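Local coordinates for hypothetical protein AGR_pAT_315 (Agrobacterium tumefaciens str. C58, PDB 1VQY), which is of unknown function but belongs to the NIPSNAP family, whose members adopt the dimeric alpha-beta barrel fold, at residues B[16-21]-B[102-107]; B[50-55]-B[63-68]. One frame throughout, in Å; residues are numbered along the deposited sequence.

Contacts 1 and 2 belong to one antiparallel sheet whose strands run in the order 49-55, 62-69, 14-22, 99-109; their centres lie about 9 Å apart. Contact 1 joins the first and last strands of the chain, and contact 2 is the hairpin on the other side of strand 14-22. Strands 14-22 and 62-69 make the seam between them: Glu-16 N lies 2.8 Å from Trp-67 O and Tyr-20 O 2.9 Å from Val-63 N, both probable hydrogen bonds. On one face the Tyr-20 ring meets His-65 edge to face; on the other, Glu-17 packs on Ile-64. Both contacts reach the second subunit, through which the sheet continues.

Contact 1. Residues B[16-21]-B[102-107]; sequences EERIYR and SENRIL
Glu-17 and Arg-105 form a hydrogen-bonded pair between antiparallel strands of the ferredoxin-like sheet of a dimeric alpha-beta barrel protein. The strand axes approach to 4.7 Å at 166°, and Ile-19 with Glu-103 makes the next hydrogen-bonded pair, Ile-19 N to Glu-103 O being 2.9 Å. Between them Arg-18 faces Asn-104.

On the face carrying Glu-16, Arg-18, Asn-104 and Tyr-20, polar groups join into a chain. Asn-104 ND2 donates almost straight (176°) to Glu-16 OE2 at 2.9 Å, while Arg-18 NH1 reaches the same oxygen at 3.0 Å from the opposite face of the carboxylate. Arg-75 of helix 72-84 adds a second salt bridge, which would probably keep Glu-16 ionised. The bend of Arg-18 at chi3 (66°) turns its guanidinium along the strand, where NE and NH2 both grip Tyr-20 OH in the guanidinium plane. Asn-104 is also held by Gly-58 and Asp-56 of the third subunit.

On the opposite face, which carries Glu-17, Ile-19 and Arg-105, Glu-17 and Arg-105 extend side by side. Arg-105 NE makes a salt bridge to Glu-17 OE1 at 2.9 Å, from above the carboxylate plane, and Arg-105 NH2 adds a weak hydrogen bond to the same oxygen. The guanidinium stands nearly perpendicular to that carboxylate, and Ile-19 CD1 lies over the centre of one guanidinium face, 3.8 Å from Arg-105 CZ.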
loop_
_atom_site.group_PDB
_atom_site.type_symbol
_atom_site.label_atom_id
_atom_site.label_comp_id
_atom_site.label_asym_id
_atom_site.label_seq_id
_atom_site.Cartn_x
_atom_site.Cartn_y
_atom_site.Cartn_z
ATOM N N GLU B 16 14.024 -16.900 5.060
ATOM C CA GLU B 16 13.767 -15.486 5.238
ATOM C C GLU B 16 13.922 -14.744 3.919
ATOM O O GLU B 16 14.949 -14.847 3.258
ATOM C CB GLU B 16 14.703 -14.871 6.267
ATOM C CG GLU B 16 14.605 -13.335 6.301
ATOM C CD GLU B 16 15.513 -12.691 7.319
ATOM O OE1 GLU B 16 16.544 -13.289 7.693
ATOM O OE2 GLU B 16 15.175 -11.580 7.751
ATOM N N GLU B 17 12.894 -13.974 3.568
ATOM C CA GLU B 17 12.928 -13.072 2.412
ATOM C C GLU B 17 13.097 -11.632 2.884
ATOM O O GLU B 17 12.278 -11.145 3.626
ATOM C CB GLU B 17 11.636 -13.205 1.599
ATOM C CG GLU B 17 11.651 -12.468 0.265
ATOM C CD GLU B 17 10.457 -12.855 -0.619
ATOM O OE1 GLU B 17 9.472 -13.389 -0.070
ATOM O OE2 GLU B 17 10.510 -12.641 -1.855
ATOM N N ARG B 18 14.186 -10.990 2.482
ATOM C CA ARG B 18 14.402 -9.565 2.706
ATOM C C ARG B 18 14.284 -8.785 1.396
ATOM O O ARG B 18 14.753 -9.215 0.362
ATOM C CB ARG B 18 15.757 -9.346 3.353
ATOM C CG ARG B 18 15.895 -10.159 4.635
ATOM C CD ARG B 18 17.281 -10.109 5.196
ATOM N NE ARG B 18 17.624 -8.768 5.650
ATOM C CZ ARG B 18 17.281 -8.234 6.825
ATOM N NH1 ARG B 18 16.569 -8.917 7.731
ATOM N NH2 ARG B 18 17.675 -6.994 7.102
ATOM N N ILE B 19 13.609 -7.643 1.455
ATOM C CA ILE B 19 13.137 -6.931 0.264
ATOM C C ILE B 19 13.448 -5.489 0.525
ATOM O O ILE B 19 12.843 -4.894 1.406
ATOM C CB ILE B 19 11.599 -7.125 0.041
ATOM C CG1 ILE B 19 11.263 -8.610 -0.073
ATOM C CG2 ILE B 19 11.123 -6.434 -1.226
ATOM C CD1 ILE B 19 9.798 -8.925 0.169
ATOM N N TYR B 20 14.439 -4.952 -0.184
ATOM C CA TYR B 20 14.867 -3.576 0.035
ATOM C C TYR B 20 14.530 -2.748 -1.183
ATOM O O TYR B 20 14.756 -3.214 -2.304
ATOM C CB TYR B 20 16.382 -3.480 0.243
ATOM C CG TYR B 20 16.977 -4.318 1.349
ATOM C CD1 TYR B 20 16.203 -4.776 2.421
ATOM C CD2 TYR B 20 18.330 -4.598 1.352
ATOM C CE1 TYR B 20 16.762 -5.528 3.443
ATOM C CE2 TYR B 20 18.901 -5.333 2.369
ATOM C CZ TYR B 20 18.104 -5.802 3.410
ATOM O OH TYR B 20 18.672 -6.540 4.405
ATOM N N ARG B 21 13.996 -1.539 -0.964
ATOM C CA ARG B 21 13.913 -0.530 -2.019
ATOM C C ARG B 21 15.135 0.340 -1.899
ATOM O O ARG B 21 15.356 0.984 -0.872
ATOM C CB ARG B 21 12.635 0.315 -1.929
ATOM C CG ARG B 21 12.618 1.581 -2.817
ATOM C CD ARG B 21 11.159 2.076 -3.196
ATOM N NE ARG B 21 10.270 2.282 -2.051
ATOM N N SER B 102 12.889 -1.227 3.730
ATOM C CA SER B 102 13.195 -2.631 3.906
ATOM C C SER B 102 12.029 -3.341 4.583
ATOM O O SER B 102 11.271 -2.743 5.340
ATOM C CB SER B 102 14.472 -2.762 4.728
ATOM O OG SER B 102 14.503 -1.795 5.775
ATOM N N GLU B 103 11.864 -4.620 4.290
ATOM C CA GLU B 103 10.922 -5.435 5.024
ATOM C C GLU B 103 11.419 -6.846 4.884
ATOM O O GLU B 103 12.173 -7.129 3.967
ATOM C CB GLU B 103 9.496 -5.283 4.466
ATOM C CG GLU B 103 9.341 -5.768 3.026
ATOM C CD GLU B 103 7.997 -5.430 2.411
ATOM O OE1 GLU B 103 7.026 -6.190 2.630
ATOM O OE2 GLU B 103 7.928 -4.429 1.666
ATOM N N ASN B 104 11.019 -7.720 5.801
ATOM C CA ASN B 104 11.321 -9.144 5.685
ATOM C C ASN B 104 10.127 -9.970 6.074
ATOM O O ASN B 104 9.131 -9.443 6.573
ATOM C CB ASN B 104 12.507 -9.545 6.551
ATOM C CG ASN B 104 12.261 -9.308 8.023
ATOM O OD1 ASN B 104 11.350 -8.588 8.386
ATOM N ND2 ASN B 104 13.093 -9.892 8.873
ATOM N N ARG B 105 10.234 -11.263 5.833
ATOM C CA ARG B 105 9.192 -12.182 6.205
ATOM C C ARG B 105 9.726 -13.589 6.284
ATOM O O ARG B 105 10.739 -13.905 5.668
ATOM C CB ARG B 105 8.033 -12.115 5.216
ATOM C CG ARG B 105 8.415 -12.258 3.753
ATOM C CD ARG B 105 7.219 -11.906 2.909
ATOM N NE ARG B 105 7.399 -12.203 1.492
ATOM C CZ ARG B 105 6.929 -11.453 0.501
ATOM N NH1 ARG B 105 6.259 -10.327 0.768
ATOM N NH2 ARG B 105 7.150 -11.808 -0.761
ATOM N N ILE B 106 9.038 -14.427 7.044
ATOM C CA ILE B 106 9.454 -15.803 7.205
ATOM C C ILE B 106 8.511 -16.692 6.398
ATOM O O ILE B 106 7.287 -16.665 6.589
ATOM C CB ILE B 106 9.483 -16.219 8.698
ATOM C CG1 ILE B 106 10.482 -15.336 9.487
ATOM C CG2 ILE B 106 9.803 -17.717 8.855
ATOM C CD1 ILE B 106 11.957 -15.459 9.102
ATOM N N LEU B 107 9.114 -17.469 5.499
ATOM C CA LEU B 107 8.416 -18.391 4.628
ATOM C C LEU B 107 8.680 -19.849 5.039
ATOM O O LEU B 107 9.816 -20.252 5.314
ATOM C CB LEU B 107 8.882 -18.165 3.198
ATOM C CG LEU B 107 8.956 -16.719 2.694
ATOM C CD1 LEU B 107 9.469 -16.657 1.269
ATOM C CD2 LEU B 107 7.612 -16.058 2.776
HETATM O O HOH W 1 10.765 -3.128 0.863
#

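Contact 2. Residues B[50-55]-B[63-68]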
loop_
_atom_site.group_PDB
_atom_site.type_symbol
_atom_site.label_atom_id
_atom_site.label_comp_id
_atom_site.label_asym_id
_atom_site.label_seq_id
_atom_site.Cartn_x
_atom_site.Cartn_y
_atom_site.Cartn_z
ATOM N N ILE B 50 20.332 -18.328 -0.354
ATOM C CA ILE B 50 19.547 -19.063 -1.346
ATOM C C ILE B 50 19.596 -18.366 -2.698
ATOM O O ILE B 50 19.864 -18.991 -3.708
ATOM C CB ILE B 50 18.059 -19.187 -0.919
ATOM C CG1 ILE B 50 17.933 -19.825 0.472
ATOM C CG2 ILE B 50 17.252 -19.941 -1.977
ATOM C CD1 ILE B 50 18.073 -21.290 0.476
ATOM N N GLY B 51 19.304 -17.075 -2.704
ATOM C CA GLY B 51 19.250 -16.290 -3.935
ATOM C C GLY B 51 19.387 -14.816 -3.661
ATOM O O GLY B 51 19.154 -14.365 -2.560
ATOM N N TYR B 52 19.788 -14.055 -4.668
ATOM C CA TYR B 52 19.989 -12.610 -4.522
ATOM C C TYR B 52 19.607 -11.958 -5.863
ATOM O O TYR B 52 20.221 -12.246 -6.890
ATOM C CB TYR B 52 21.446 -12.322 -4.133
ATOM C CG TYR B 52 21.640 -11.122 -3.223
ATOM C CD1 TYR B 52 21.263 -9.834 -3.628
ATOM C CD2 TYR B 52 22.220 -11.263 -1.961
ATOM C CE1 TYR B 52 21.453 -8.739 -2.798
ATOM C CE2 TYR B 52 22.398 -10.177 -1.123
ATOM C CZ TYR B 52 22.022 -8.913 -1.543
ATOM O OH TYR B 52 22.227 -7.821 -0.710
ATOM N N PHE B 53 18.582 -11.100 -5.848
ATOM C CA PHE B 53 17.928 -10.667 -7.078
ATOM C C PHE B 53 17.748 -9.151 -7.158
ATOM O O PHE B 53 17.656 -8.471 -6.148
ATOM C CB PHE B 53 16.545 -11.307 -7.214
ATOM C CG PHE B 53 16.513 -12.790 -6.973
ATOM C CD1 PHE B 53 16.932 -13.683 -7.957
ATOM C CD2 PHE B 53 16.020 -13.300 -5.775
ATOM C CE1 PHE B 53 16.895 -15.044 -7.746
ATOM C CE2 PHE B 53 15.968 -14.675 -5.553
ATOM C CZ PHE B 53 16.414 -15.549 -6.544
ATOM N N VAL B 54 17.692 -8.642 -8.382
ATOM C CA VAL B 54 17.274 -7.276 -8.660
ATOM C C VAL B 54 16.067 -7.396 -9.572
ATOM O O VAL B 54 16.118 -8.138 -10.538
ATOM C CB VAL B 54 18.404 -6.464 -9.346
ATOM C CG1 VAL B 54 17.947 -5.034 -9.672
ATOM C CG2 VAL B 54 19.616 -6.419 -8.449
ATOM N N THR B 55 14.983 -6.693 -9.245
ATOM C CA THR B 55 13.714 -6.818 -9.967
ATOM C C THR B 55 13.818 -6.063 -11.284
ATOM O O THR B 55 14.235 -4.915 -11.279
ATOM C CB THR B 55 12.531 -6.229 -9.148
ATOM O OG1 THR B 55 12.450 -6.870 -7.878
ATOM C CG2 THR B 55 11.208 -6.422 -9.858
ATOM N N VAL B 63 15.842 -4.743 -4.450
ATOM C CA VAL B 63 16.662 -5.945 -4.247
ATOM C C VAL B 63 15.886 -6.989 -3.423
ATOM O O VAL B 63 15.133 -6.639 -2.541
ATOM C CB VAL B 63 17.977 -5.576 -3.528
ATOM C CG1 VAL B 63 18.808 -6.794 -3.278
ATOM C CG2 VAL B 63 18.770 -4.616 -4.367
ATOM N N ILE B 64 16.085 -8.269 -3.687
ATOM C CA ILE B 64 15.442 -9.348 -2.903
ATOM C C ILE B 64 16.469 -10.429 -2.625
ATOM O O ILE B 64 17.092 -10.940 -3.564
ATOM C CB ILE B 64 14.273 -9.991 -3.683
ATOM C CG1 ILE B 64 13.133 -8.985 -3.879
ATOM C CG2 ILE B 64 13.745 -11.268 -2.982
ATOM C CD1 ILE B 64 12.066 -9.457 -4.867
ATOM N N HIS B 65 16.655 -10.791 -1.360
ATOM C CA HIS B 65 17.547 -11.916 -1.025
ATOM C C HIS B 65 16.930 -12.897 -0.035
ATOM O O HIS B 65 16.191 -12.511 0.873
ATOM C CB HIS B 65 18.940 -11.465 -0.561
ATOM C CG HIS B 65 18.952 -10.256 0.324
ATOM N ND1 HIS B 65 19.417 -10.288 1.619
ATOM C CD2 HIS B 65 18.620 -8.966 0.080
ATOM C CE1 HIS B 65 19.349 -9.081 2.146
ATOM N NE2 HIS B 65 18.862 -8.260 1.232
HETATM N N MSE B 66 17.226 -14.178 -0.253
HETATM C CA MSE B 66 16.672 -15.257 0.545
HETATM C C MSE B 66 17.730 -16.026 1.299
HETATM O O MSE B 66 18.794 -16.344 0.756
HETATM C CB MSE B 66 15.880 -16.215 -0.330
HETATM C CG MSE B 66 14.409 -15.859 -0.438
HETATM SE SE MSE B 66 13.654 -16.753 -2.015
HETATM C CE MSE B 66 11.839 -16.379 -1.703
ATOM N N TRP B 67 17.403 -16.342 2.551
ATOM C CA TRP B 67 18.325 -16.997 3.479
ATOM C C TRP B 67 17.663 -18.181 4.133
ATOM O O TRP B 67 16.556 -18.040 4.660
ATOM C CB TRP B 67 18.755 -16.020 4.557
ATOM C CG TRP B 67 19.500 -14.836 3.999
ATOM C CD1 TRP B 67 18.963 -13.658 3.604
ATOM C CD2 TRP B 67 20.914 -14.736 3.755
ATOM N NE1 TRP B 67 19.948 -12.818 3.143
ATOM C CE2 TRP B 67 21.154 -13.453 3.222
ATOM C CE3 TRP B 67 21.996 -15.605 3.936
ATOM C CZ2 TRP B 67 22.439 -13.001 2.891
ATOM C CZ3 TRP B 67 23.265 -15.175 3.588
ATOM C CH2 TRP B 67 23.482 -13.881 3.072
ATOM N N GLY B 68 18.354 -19.334 4.112
ATOM C CA GLY B 68 17.869 -20.564 4.707
ATOM C C GLY B 68 18.364 -20.674 6.135
ATOM O O GLY B 68 19.538 -20.382 6.403
#
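Tyr-52 and His-65, a non-hydrogen-bonded pair, run side by side with their rings in an offset stack, planes 5° apart and centroids 4.5 Å from each other. His-65 CG sits between its backbone N and carbonyl carbon (chi1 40°), which swings the imidazole over the tyrosine ring. His-65 CB itself lies over the tyrosine face, 3.6 Å from Tyr-52 CD2, as a CH-pi contact. The imidazole is fixed at its edge as well: Trp-67 NE1 donates to His-65 ND1 at 3.0 Å, nearly in both ring planes, making ND1 the acceptor. Val-63 CG1, anti to its backbone N (chi1 178°), packs tightly on Tyr-52 CE1, while Tyr-52 OH is hydrogen-bonded to Tyr-30 OH of helix 27-46.

On the other face Phe-53 crosses Ile-64, its CD2 4.1 Å from Ile-64 CG2, and Ile-64 CD1 reaches Thr-55. The extended selenomethionine Met-66 leads away from strand 50-55 and packs on Met-66 of the second subunit; its CB still lies 3.7 Å from Ile-50 CB.

Ile-50 N donates to Met-66 O at 2.7 Å and Met-66 N to Gly-51 O, so two residues face one: a classic beta bulge in the antiparallel hairpin of this dimeric alpha-beta barrel fold.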